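Local coordinates for initiator protein NS1 (Murine minute virus, PDB 4R94) that nicks viral DNA with its N-terminal, origin-binding nickase domain, the part described here, and as a whole protein also unwinds DNA to initiate and direct viral replication, at residues T14-L17 / K18-N22; A208-F211 / L212-K216; S230-G234 / W235-F239. All coordinates share one frame; numbering follows the deposited sequence.

Contact 1: T14-L17 / K18-N22; sequences TNWL and KEKSN
The ammonium group of K20 sits on the indole of W16, one helical turn back, in a cation-pi contact of the i to i+4 kind. K20 NZ lies 3.1 Å from the centroid of the W16 five-membered ring and only 16° off the ring normal, so the charge meets the pi cloud almost from straight above the pyrrole half. K20 CE follows over the same face as a CH-pi partner, 3.8 Å from that centroid. Two torsions, one in each side chain, set this up. W16 CG is anti to the backbone N (chi1 -173°), which sets CG beside the carbonyl carbon and leaves the ring where the K20 side chain can lie over it; the lysine runs extended along its chain and then bends at the last bond, chi4 63°, folding NZ back onto the ring. There it also gives a weak hydrogen bond to W16 O, so carbonyl and indole of one residue share the same ammonium group.

All this takes place at the C-terminal end of helix 8-19, where the regular bonding pattern runs out. K18 N and E19 N still reach four residues back, to T14 O at 2.9 Å and N15 O at 3.0 Å, whereas K20 N turns mainly to L17 O, three residues back at 2.9 Å, and keeps merely a weak bond to W16 O. Carbonyls at such a helix end should favour a positive charge nearby, and the position of K20 NZ agrees with that. L17 is buried against I207 of helix 203-211 and Y252 of helix 242-252; K18, bent at chi2, bonds Y252 O through NZ and makes a cation-pi contact with Y252.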
ATOM      1  N   THR A  14      -8.519  17.690   4.866  1.00 24.65           N
ATOM      2  CA  THR A  14      -9.547  18.008   3.876  1.00 24.99           C
ATOM      3  C   THR A  14      -9.018  18.996   2.828  1.00 25.43           C
ATOM      4  O   THR A  14      -9.153  18.776   1.619  1.00 25.63           O
ATOM      5  CB  THR A  14     -10.810  18.592   4.543  1.00 25.07           C
ATOM      6  OG1 THR A  14     -11.263  17.720   5.587  1.00 26.12           O
ATOM      7  CG2 THR A  14     -11.930  18.761   3.505  1.00 23.52           C
ATOM      8  N   ASN A  15      -8.390  20.071   3.295  1.00 26.01           N
ATOM      9  CA  ASN A  15      -7.837  21.081   2.394  1.00 28.15           C
ATOM     10  C   ASN A  15      -6.736  20.543   1.489  1.00 28.90           C
ATOM     11  O   ASN A  15      -6.684  20.873   0.304  1.00 29.68           O
ATOM     12  CB  ASN A  15      -7.307  22.275   3.191  1.00 29.98           C
ATOM     13  CG  ASN A  15      -8.420  23.136   3.760  1.00 37.76           C
ATOM     14  OD1 ASN A  15      -9.524  23.204   3.200  1.00 39.47           O
ATOM     15  ND2 ASN A  15      -8.139  23.805   4.874  1.00 39.90           N
ATOM     16  N   TRP A  16      -5.856  19.717   2.044  1.00 24.30           N
ATOM     17  CA  TRP A  16      -4.770  19.125   1.277  1.00 26.78           C
ATOM     18  C   TRP A  16      -5.305  18.238   0.147  1.00 26.56           C
ATOM     19  O   TRP A  16      -4.806  18.286  -0.986  1.00 27.47           O
ATOM     20  CB  TRP A  16      -3.857  18.330   2.223  1.00 25.96           C
ATOM     21  CG  TRP A  16      -2.585  17.785   1.645  1.00 28.98           C
ATOM     22  CD1 TRP A  16      -1.378  18.433   1.534  1.00 30.17           C
ATOM     23  CD2 TRP A  16      -2.366  16.450   1.175  1.00 26.06           C
ATOM     24  NE1 TRP A  16      -0.439  17.589   0.994  1.00 28.26           N
ATOM     25  CE2 TRP A  16      -1.018  16.367   0.766  1.00 26.78           C
ATOM     26  CE3 TRP A  16      -3.178  15.318   1.056  1.00 22.45           C
ATOM     27  CZ2 TRP A  16      -0.467  15.195   0.242  1.00 26.77           C
ATOM     28  CZ3 TRP A  16      -2.630  14.163   0.533  1.00 22.73           C
ATOM     29  CH2 TRP A  16      -1.292  14.109   0.129  1.00 23.33           C
ATOM     30  N   LEU A  17      -6.337  17.451   0.446  1.00 23.66           N
ATOM     31  CA  LEU A  17      -6.910  16.562  -0.556  1.00 23.17           C
ATOM     32  C   LEU A  17      -7.687  17.344  -1.607  1.00 25.40           C
ATOM     33  O   LEU A  17      -7.617  17.030  -2.791  1.00 27.57           O
ATOM     34  CB  LEU A  17      -7.820  15.517   0.094  1.00 22.26           C
ATOM     35  CG  LEU A  17      -7.146  14.494   1.004  1.00 24.47           C
ATOM     36  CD1 LEU A  17      -8.201  13.731   1.808  1.00 24.06           C
ATOM     37  CD2 LEU A  17      -6.276  13.543   0.181  1.00 22.01           C
ATOM     38  N   LYS A  18      -8.416  18.366  -1.175  1.00 24.42           N
ATOM     39  CA  LYS A  18      -9.217  19.146  -2.109  1.00 26.40           C
ATOM     40  C   LYS A  18      -8.329  19.896  -3.103  1.00 27.80           C
ATOM     41  O   LYS A  18      -8.671  20.026  -4.278  1.00 27.30           O
ATOM     42  CB  LYS A  18     -10.134  20.120  -1.360  1.00 27.01           C
ATOM     43  CG  LYS A  18     -11.324  20.578  -2.189  1.00 33.87           C
ATOM     44  CD  LYS A  18     -12.265  19.409  -2.481  1.00 31.52           C
ATOM     45  CE  LYS A  18     -13.485  19.846  -3.258  1.00 35.91           C
ATOM     46  NZ  LYS A  18     -14.477  18.747  -3.423  1.00 36.41           N
ATOM     47  N   GLU A  19      -7.181  20.380  -2.641  1.00 27.88           N
ATOM     48  CA  GLU A  19      -6.229  21.024  -3.538  1.00 28.93           C
ATOM     49  C   GLU A  19      -5.762  20.048  -4.607  1.00 28.74           C
ATOM     50  O   GLU A  19      -5.360  20.454  -5.696  1.00 29.87           O
ATOM     51  CB  GLU A  19      -5.022  21.571  -2.769  1.00 34.80           C
ATOM     52  CG  GLU A  19      -5.270  22.896  -2.077  1.00 43.14           C
ATOM     53  CD  GLU A  19      -4.026  23.431  -1.383  1.00 56.65           C
ATOM     54  OE1 GLU A  19      -3.035  22.676  -1.266  1.00 57.75           O
ATOM     55  OE2 GLU A  19      -4.040  24.609  -0.962  1.00 62.50           O
ATOM     56  N   LYS A  20      -5.804  18.756  -4.290  1.00 26.12           N
ATOM     57  CA  LYS A  20      -5.315  17.749  -5.217  1.00 25.89           C
ATOM     58  C   LYS A  20      -6.459  16.918  -5.792  1.00 24.65           C
ATOM     59  O   LYS A  20      -6.251  15.809  -6.277  1.00 24.62           O
ATOM     60  CB  LYS A  20      -4.289  16.848  -4.517  1.00 23.43           C
ATOM     61  CG  LYS A  20      -3.069  17.601  -4.027  1.00 26.48           C
ATOM     62  CD  LYS A  20      -2.180  16.721  -3.153  1.00 24.78           C
ATOM     63  CE  LYS A  20      -1.035  17.515  -2.567  1.00 32.10           C
ATOM     64  NZ  LYS A  20      -1.576  18.577  -1.669  1.00 37.33           N
ATOM     65  N   SER A  21      -7.672  17.473  -5.758  1.00 25.99           N
ATOM     66  CA  SER A  21      -8.873  16.729  -6.126  1.00 24.64           C
ATOM     67  C   SER A  21      -8.792  16.087  -7.494  1.00 27.26           C
ATOM     68  O   SER A  21      -9.272  14.961  -7.684  1.00 24.51           O
ATOM     69  CB  SER A  21     -10.102  17.650  -6.092  1.00 24.91           C
ATOM     70  OG  SER A  21      -9.903  18.745  -6.961  1.00 26.58           O
ATOM     71  N   ASN A  22      -8.174  16.811  -8.431  1.00 24.91           N
ATOM     72  CA  ASN A  22      -8.149  16.444  -9.838  1.00 28.57           C
ATOM     73  C   ASN A  22      -6.774  16.074 -10.364  1.00 29.64           C
ATOM     74  O   ASN A  22      -6.543  16.076 -11.574  1.00 32.94           O
ATOM     75  CB  ASN A  22      -8.694  17.601 -10.681  1.00 30.60           C
ATOM     76  CG  ASN A  22     -10.171  17.780 -10.522  1.00 35.40           C
ATOM     77  OD1 ASN A  22     -10.651  18.133  -9.445  1.00 33.47           O
ATOM     78  ND2 ASN A  22     -10.912  17.551 -11.598  1.00 40.60           N
TER

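Contact 2: A208-F211 / L212-K216; sequences AYYF and LTKKK
K214 lies across one face of Y210, the nuclease tyrosine, with its CE 3.8 Å from the ring centroid in a CH-pi contact 28° off the normal. The touch is off-centre: CE is nearest to Y210 CZ, at 3.4 Å, so the lysine covers the hydroxyl-bearing end of the ring. Bends at chi2 and chi4 (-60° and 75°) curl the lysine back over the phenol, and its NZ comes within 3.2 Å of Y210 OH while forming a salt bridge with E119, a ligand of the magnesium ion. F211 meets the same phenol at its rim: Y210 CD2 stands 3.8 Å above the F211 ring plane, over its centre. F211 also meets the ring of H129, a second magnesium ligand.

Y210 to K214 form the predicted RCR-3 motif of rolling-circle replication initiators, in which a helix presents the tyrosine that attacks DNA and becomes covalently linked to it. Here helix 203-211 ends in a wider pi-type turn and passes into a type I beta turn from F211 to K214, the fold-back that brings K214 over Y210.

T213 ties down the junction. Y210 O accepts twice from it: OG1 comes in the carbonyl plane, on a lone pair, at 2.7 Å, while T213 N approaches from above that plane at 3.0 Å. Beside them T213 CG2 rests against Y209 O, 3.5 Å away. The turn's own bond, K214 N to F211 O, is long and weak, though F211 O is also bonded by Q117 of strand 112-121.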
ATOM      1  N   ALA A 208     -11.015  10.757  -0.850  1.00 17.82           N
ATOM      2  CA  ALA A 208     -12.127  11.257  -0.048  1.00 22.15           C
ATOM      3  C   ALA A 208     -13.408  10.452  -0.249  1.00 19.38           C
ATOM      4  O   ALA A 208     -14.111  10.131   0.711  1.00 20.96           O
ATOM      5  CB  ALA A 208     -12.384  12.721  -0.374  1.00 22.72           C
ATOM      6  N   TYR A 209     -13.704  10.121  -1.502  1.00 20.42           N
ATOM      7  CA  TYR A 209     -14.970   9.472  -1.826  1.00 20.19           C
ATOM      8  C   TYR A 209     -14.914   7.951  -1.779  1.00 21.07           C
ATOM      9  O   TYR A 209     -15.943   7.289  -1.911  1.00 21.08           O
ATOM     10  CB  TYR A 209     -15.439   9.908  -3.214  1.00 18.95           C
ATOM     11  CG  TYR A 209     -15.710  11.383  -3.347  1.00 21.03           C
ATOM     12  CD1 TYR A 209     -16.415  12.068  -2.361  1.00 22.99           C
ATOM     13  CD2 TYR A 209     -15.267  12.091  -4.455  1.00 23.38           C
ATOM     14  CE1 TYR A 209     -16.666  13.425  -2.480  1.00 26.24           C
ATOM     15  CE2 TYR A 209     -15.521  13.447  -4.589  1.00 27.50           C
ATOM     16  CZ  TYR A 209     -16.218  14.108  -3.592  1.00 29.28           C
ATOM     17  OH  TYR A 209     -16.474  15.463  -3.716  1.00 32.54           O
ATOM     18  N   TYR A 210     -13.723   7.374  -1.615  1.00 19.32           N
ATOM     19  CA  TYR A 210     -13.638   5.921  -1.600  1.00 19.72           C
ATOM     20  C   TYR A 210     -12.712   5.391  -0.479  1.00 17.67           C
ATOM     21  O   TYR A 210     -13.182   4.694   0.420  1.00 18.75           O
ATOM     22  CB  TYR A 210     -13.187   5.394  -2.978  1.00 19.88           C
ATOM     23  CG  TYR A 210     -13.115   3.894  -3.014  1.00 22.14           C
ATOM     24  CD1 TYR A 210     -14.273   3.119  -2.942  1.00 22.86           C
ATOM     25  CD2 TYR A 210     -11.893   3.243  -3.099  1.00 21.42           C
ATOM     26  CE1 TYR A 210     -14.211   1.737  -2.947  1.00 25.95           C
ATOM     27  CE2 TYR A 210     -11.823   1.856  -3.105  1.00 26.73           C
ATOM     28  CZ  TYR A 210     -12.979   1.114  -3.034  1.00 27.97           C
ATOM     29  OH  TYR A 210     -12.889  -0.259  -3.037  1.00 31.53           O
ATOM     30  N   PHE A 211     -11.413   5.683  -0.502  1.00 18.40           N
ATOM     31  CA  PHE A 211     -10.574   5.020   0.505  1.00 15.98           C
ATOM     32  C   PHE A 211     -10.912   5.434   1.937  1.00 15.64           C
ATOM     33  O   PHE A 211     -10.872   4.607   2.852  1.00 18.94           O
ATOM     34  CB  PHE A 211      -9.082   5.248   0.217  1.00 16.70           C
ATOM     35  CG  PHE A 211      -8.598   4.491  -0.983  1.00 17.66           C
ATOM     36  CD1 PHE A 211      -8.632   3.104  -0.989  1.00 16.96           C
ATOM     37  CD2 PHE A 211      -8.166   5.164  -2.123  1.00 17.63           C
ATOM     38  CE1 PHE A 211      -8.207   2.376  -2.108  1.00 16.83           C
ATOM     39  CE2 PHE A 211      -7.736   4.459  -3.243  1.00 16.37           C
ATOM     40  CZ  PHE A 211      -7.772   3.063  -3.247  1.00 18.86           C
ATOM     41  N   LEU A 212     -11.280   6.694   2.138  1.00 18.11           N
ATOM     42  CA  LEU A 212     -11.655   7.157   3.471  1.00 18.67           C
ATOM     43  C   LEU A 212     -13.053   6.685   3.920  1.00 20.45           C
ATOM     44  O   LEU A 212     -13.464   6.938   5.054  1.00 19.55           O
ATOM     45  CB  LEU A 212     -11.572   8.692   3.539  1.00 21.63           C
ATOM     46  CG  LEU A 212     -10.172   9.303   3.416  1.00 21.51           C
ATOM     47  CD1 LEU A 212     -10.171  10.803   3.745  1.00 21.24           C
ATOM     48  CD2 LEU A 212      -9.162   8.538   4.292  1.00 20.09           C
ATOM     49  N   THR A 213     -13.785   5.992   3.051  1.00 23.17           N
ATOM     50  CA  THR A 213     -15.090   5.468   3.453  1.00 22.79           C
ATOM     51  C   THR A 213     -15.026   4.090   4.095  1.00 23.88           C
ATOM     52  O   THR A 213     -16.045   3.601   4.600  1.00 25.27           O
ATOM     53  CB  THR A 213     -16.080   5.366   2.261  1.00 22.69           C
ATOM     54  OG1 THR A 213     -15.693   4.299   1.383  1.00 23.28           O
ATOM     55  CG2 THR A 213     -16.155   6.670   1.494  1.00 23.49           C
ATOM     56  N   LYS A 214     -13.855   3.449   4.075  1.00 21.04           N
ATOM     57  CA  LYS A 214     -13.742   2.076   4.559  1.00 22.40           C
ATOM     58  C   LYS A 214     -13.869   1.981   6.081  1.00 21.42           C
ATOM     59  O   LYS A 214     -13.615   2.952   6.805  1.00 24.29           O
ATOM     60  CB  LYS A 214     -12.401   1.443   4.121  1.00 23.92           C
ATOM     61  CG  LYS A 214     -12.114   1.486   2.612  1.00 24.15           C
ATOM     62  CD  LYS A 214     -13.174   0.753   1.794  1.00 27.05           C
ATOM     63  CE  LYS A 214     -12.809   0.745   0.300  1.00 25.13           C
ATOM     64  NZ  LYS A 214     -11.710  -0.221  -0.050  1.00 24.04           N
ATOM     65  N   LYS A 215     -14.257   0.804   6.558  1.00 25.75           N
ATOM     66  CA  LYS A 215     -14.332   0.528   7.996  1.00 25.35           C
ATOM     67  C   LYS A 215     -13.002   0.024   8.569  1.00 23.63           C
ATOM     68  O   LYS A 215     -12.321  -0.792   7.951  1.00 24.81           O
ATOM     69  CB  LYS A 215     -15.432  -0.502   8.275  1.00 30.05           C
ATOM     70  CG  LYS A 215     -15.598  -0.845   9.754  1.00 37.67           C
ATOM     71  CD  LYS A 215     -16.976  -1.428  10.043  1.00 51.92           C
ATOM     72  CE  LYS A 215     -17.139  -1.769  11.520  1.00 55.74           C
ATOM     73  NZ  LYS A 215     -18.553  -2.122  11.844  1.00 61.34           N
ATOM     74  N   LYS A 216     -12.641   0.506   9.755  1.00 22.88           N
ATOM     75  CA  LYS A 216     -11.377   0.146  10.397  1.00 24.48           C
ATOM     76  C   LYS A 216     -11.399  -1.285  10.909  1.00 26.78           C
ATOM     77  O   LYS A 216     -12.321  -1.702  11.621  1.00 25.86           O
ATOM     78  CB  LYS A 216     -11.071   1.120  11.546  1.00 23.86           C
ATOM     79  CG  LYS A 216      -9.819   0.810  12.386  1.00 28.44           C
ATOM     80  CD  LYS A 216      -8.551   1.206  11.667  1.00 29.36           C
ATOM     81  CE  LYS A 216      -7.315   1.099  12.584  1.00 31.27           C
ATOM     82  NZ  LYS A 216      -7.244   2.234  13.554  1.00 34.84           N
TER

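Contact 3: S230-G234 / W235-F239; sequences SSDSG and WKTNF
With chi1 at 59°, D232 places its carboxylate between its own backbone N and carbonyl carbon, facing the chain as it turns back; T237, with OG1 in the equivalent position (chi1 64°), offers its hydroxyl from across the loop. Four donors grip the carboxylate. OD1 takes G234 N on its anti lone pair, closing an Asx turn, and K236 N from the syn side at 2.9 Å, nearly straight at 177°. OD2 receives T237 N on the syn side and T237 OG1 on the anti side, each at 2.7 Å. Such a cluster of N-H and hydroxyl donors would probably favour the ionised form of this buried acid. A type I turn from D232 to W235 completes the reversal through W235 N and D232 O. Further along, N238 OD1 accepts D232 N at 3.1 Å, and N238 ND2 lies 3.2 Å above one face of the W235 ring, where a water bridges it to D232 O. The loop thus folds back on strand 227-232, where S231 pairs by backbone with V116 of strand 112-121; just past the strand's end S233 bonds W114, while T66 of helix 54-70 meets W235 and W16 of helix 8-19 packs on D232, S233 and K236.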
ATOM      1  N   SER A 230      -3.388   3.738   6.814  1.00 19.38           N
ATOM      2  CA  SER A 230      -3.205   4.564   5.626  1.00 17.11           C
ATOM      3  C   SER A 230      -2.126   5.595   5.859  1.00 17.85           C
ATOM      4  O   SER A 230      -1.799   5.914   7.007  1.00 18.99           O
ATOM      5  CB  SER A 230      -4.506   5.272   5.228  1.00 19.02           C
ATOM      6  OG  SER A 230      -5.567   4.348   5.171  1.00 25.68           O
ATOM      7  N   SER A 231      -1.580   6.128   4.775  1.00 18.12           N
ATOM      8  CA  SER A 231      -0.611   7.218   4.879  1.00 19.23           C
ATOM      9  C   SER A 231      -0.505   7.970   3.572  1.00 20.09           C
ATOM     10  O   SER A 231      -0.880   7.463   2.518  1.00 19.16           O
ATOM     11  CB  SER A 231       0.769   6.696   5.267  1.00 16.38           C
ATOM     12  OG  SER A 231       1.215   5.691   4.365  1.00 18.69           O
ATOM     13  N   ASP A 232       0.036   9.178   3.615  1.00 16.65           N
ATOM     14  CA  ASP A 232       0.193   9.906   2.375  1.00 17.03           C
ATOM     15  C   ASP A 232       1.434  10.782   2.421  1.00 20.39           C
ATOM     16  O   ASP A 232       2.066  10.932   3.473  1.00 18.73           O
ATOM     17  CB  ASP A 232      -1.061  10.743   2.085  1.00 20.43           C
ATOM     18  CG  ASP A 232      -1.365  11.735   3.187  1.00 20.30           C
ATOM     19  OD1 ASP A 232      -0.550  12.661   3.380  1.00 21.03           O
ATOM     20  OD2 ASP A 232      -2.413  11.590   3.846  1.00 19.94           O
ATOM     21  N   SER A 233       1.764  11.350   1.271  1.00 19.63           N
ATOM     22  CA  SER A 233       3.030  12.066   1.091  1.00 22.70           C
ATOM     23  C   SER A 233       3.071  13.376   1.885  1.00 27.69           C
ATOM     24  O   SER A 233       4.144  13.971   2.052  1.00 27.87           O
ATOM     25  CB  SER A 233       3.265  12.333  -0.401  1.00 22.14           C
ATOM     26  OG  SER A 233       2.121  12.926  -0.999  1.00 21.33           O
ATOM     27  N   GLY A 234       1.918  13.803   2.392  1.00 21.84           N
ATOM     28  CA  GLY A 234       1.831  14.989   3.234  1.00 23.77           C
ATOM     29  C   GLY A 234       1.660  14.712   4.724  1.00 24.19           C
ATOM     30  O   GLY A 234       1.472  15.651   5.516  1.00 24.43           O
ATOM     31  N   TRP A 235       1.728  13.435   5.106  1.00 19.53           N
ATOM     32  CA  TRP A 235       1.391  12.982   6.464  1.00 21.19           C
ATOM     33  C   TRP A 235       0.069  13.565   6.966  1.00 22.13           C
ATOM     34  O   TRP A 235      -0.083  13.883   8.156  1.00 21.24           O
ATOM     35  CB  TRP A 235       2.539  13.307   7.447  1.00 21.83           C
ATOM     36  CG  TRP A 235       3.759  12.463   7.207  1.00 25.00           C
ATOM     37  CD1 TRP A 235       4.666  12.610   6.198  1.00 28.33           C
ATOM     38  CD2 TRP A 235       4.195  11.333   7.975  1.00 25.40           C
ATOM     39  NE1 TRP A 235       5.644  11.645   6.292  1.00 31.63           N
ATOM     40  CE2 TRP A 235       5.376  10.846   7.373  1.00 28.70           C
ATOM     41  CE3 TRP A 235       3.703  10.685   9.115  1.00 22.22           C
ATOM     42  CZ2 TRP A 235       6.077   9.748   7.871  1.00 26.51           C
ATOM     43  CZ3 TRP A 235       4.407   9.591   9.613  1.00 24.45           C
ATOM     44  CH2 TRP A 235       5.574   9.130   8.983  1.00 28.03           C
ATOM     45  N   LYS A 236      -0.915  13.666   6.063  1.00 21.15           N
ATOM     46  CA  LYS A 236      -2.190  14.305   6.376  1.00 20.86           C
ATOM     47  C   LYS A 236      -3.249  13.345   6.903  1.00 21.56           C
ATOM     48  O   LYS A 236      -3.928  13.650   7.890  1.00 22.05           O
ATOM     49  CB  LYS A 236      -2.718  15.028   5.135  1.00 19.90           C
ATOM     50  CG  LYS A 236      -1.830  16.175   4.685  1.00 26.13           C
ATOM     51  CD  LYS A 236      -1.963  17.357   5.628  1.00 30.06           C
ATOM     52  CE  LYS A 236      -0.924  18.427   5.314  1.00 36.46           C
ATOM     53  NZ  LYS A 236      -1.047  19.584   6.242  1.00 44.68           N
ATOM     54  N   THR A 237      -3.397  12.186   6.264  1.00 20.32           N
ATOM     55  CA  THR A 237      -4.413  11.237   6.711  1.00 21.49           C
ATOM     56  C   THR A 237      -3.887  10.225   7.726  1.00 18.44           C
ATOM     57  O   THR A 237      -4.683   9.593   8.412  1.00 21.99           O
ATOM     58  CB  THR A 237      -5.043  10.456   5.523  1.00 20.34           C
ATOM     59  OG1 THR A 237      -4.051   9.651   4.875  1.00 21.28           O
ATOM     60  CG2 THR A 237      -5.643  11.418   4.506  1.00 20.56           C
ATOM     61  N   ASN A 238      -2.555  10.106   7.842  1.00 20.34           N
ATOM     62  CA  ASN A 238      -1.906   9.056   8.641  1.00 20.07           C
ATOM     63  C   ASN A 238      -2.519   8.856  10.009  1.00 20.17           C
ATOM     64  O   ASN A 238      -2.864   7.749  10.389  1.00 20.87           O
ATOM     65  CB  ASN A 238      -0.418   9.366   8.874  1.00 18.39           C
ATOM     66  CG  ASN A 238       0.393   9.400   7.601  1.00 20.04           C
ATOM     67  OD1 ASN A 238       0.012  10.026   6.623  1.00 18.76           O
ATOM     68  ND2 ASN A 238       1.548   8.751   7.625  1.00 20.81           N
ATOM     69  N   PHE A 239      -2.632   9.943  10.762  1.00 21.63           N
ATOM     70  CA  PHE A 239      -2.970   9.809  12.173  1.00 21.39           C
ATOM     71  C   PHE A 239      -4.463   9.886  12.437  1.00 24.64           C
ATOM     72  O   PHE A 239      -4.892   9.836  13.586  1.00 23.35           O
ATOM     73  CB  PHE A 239      -2.248  10.883  13.004  1.00 23.48           C
ATOM     74  CG  PHE A 239      -0.738  10.789  12.977  1.00 22.73           C
ATOM     75  CD1 PHE A 239      -0.077   9.659  12.505  1.00 21.24           C
ATOM     76  CD2 PHE A 239       0.022  11.852  13.448  1.00 24.69           C
ATOM     77  CE1 PHE A 239       1.318   9.601  12.491  1.00 25.38           C
ATOM     78  CE2 PHE A 239       1.414  11.799  13.440  1.00 25.22           C
ATOM     79  CZ  PHE A 239       2.059  10.672  12.965  1.00 24.89           C
TER
HETATM   80  O   HOH W   1      -3.941   5.279   9.271  1.00 21.96           O
HETATM   81  O   HOH W   2       3.396   9.359   5.365  1.00 22.20           O

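How the contacts relate
Contacts 1 and 3 meet at W16, whose indole packs against the D232-W235 turn and K236, with W16 CZ2 3.5 Å from G234 N. Contact 1 meets contact 2 through leucines, L17 CD1 lying 4.0 Å from L212 CD1. Contacts 2 and 3 do not touch, their nearest atoms being about 5 Å apart, yet Q117 of strand 112-121 is a partner of both, bonding S230 OG in contact 3. The three contacts lie at different distances from the active site: the K214 side chain is about 4 Å from the magnesium ion and the S230 side chain about 11 Å from it, while the side chain of L17 is about 11 Å from that of Y210.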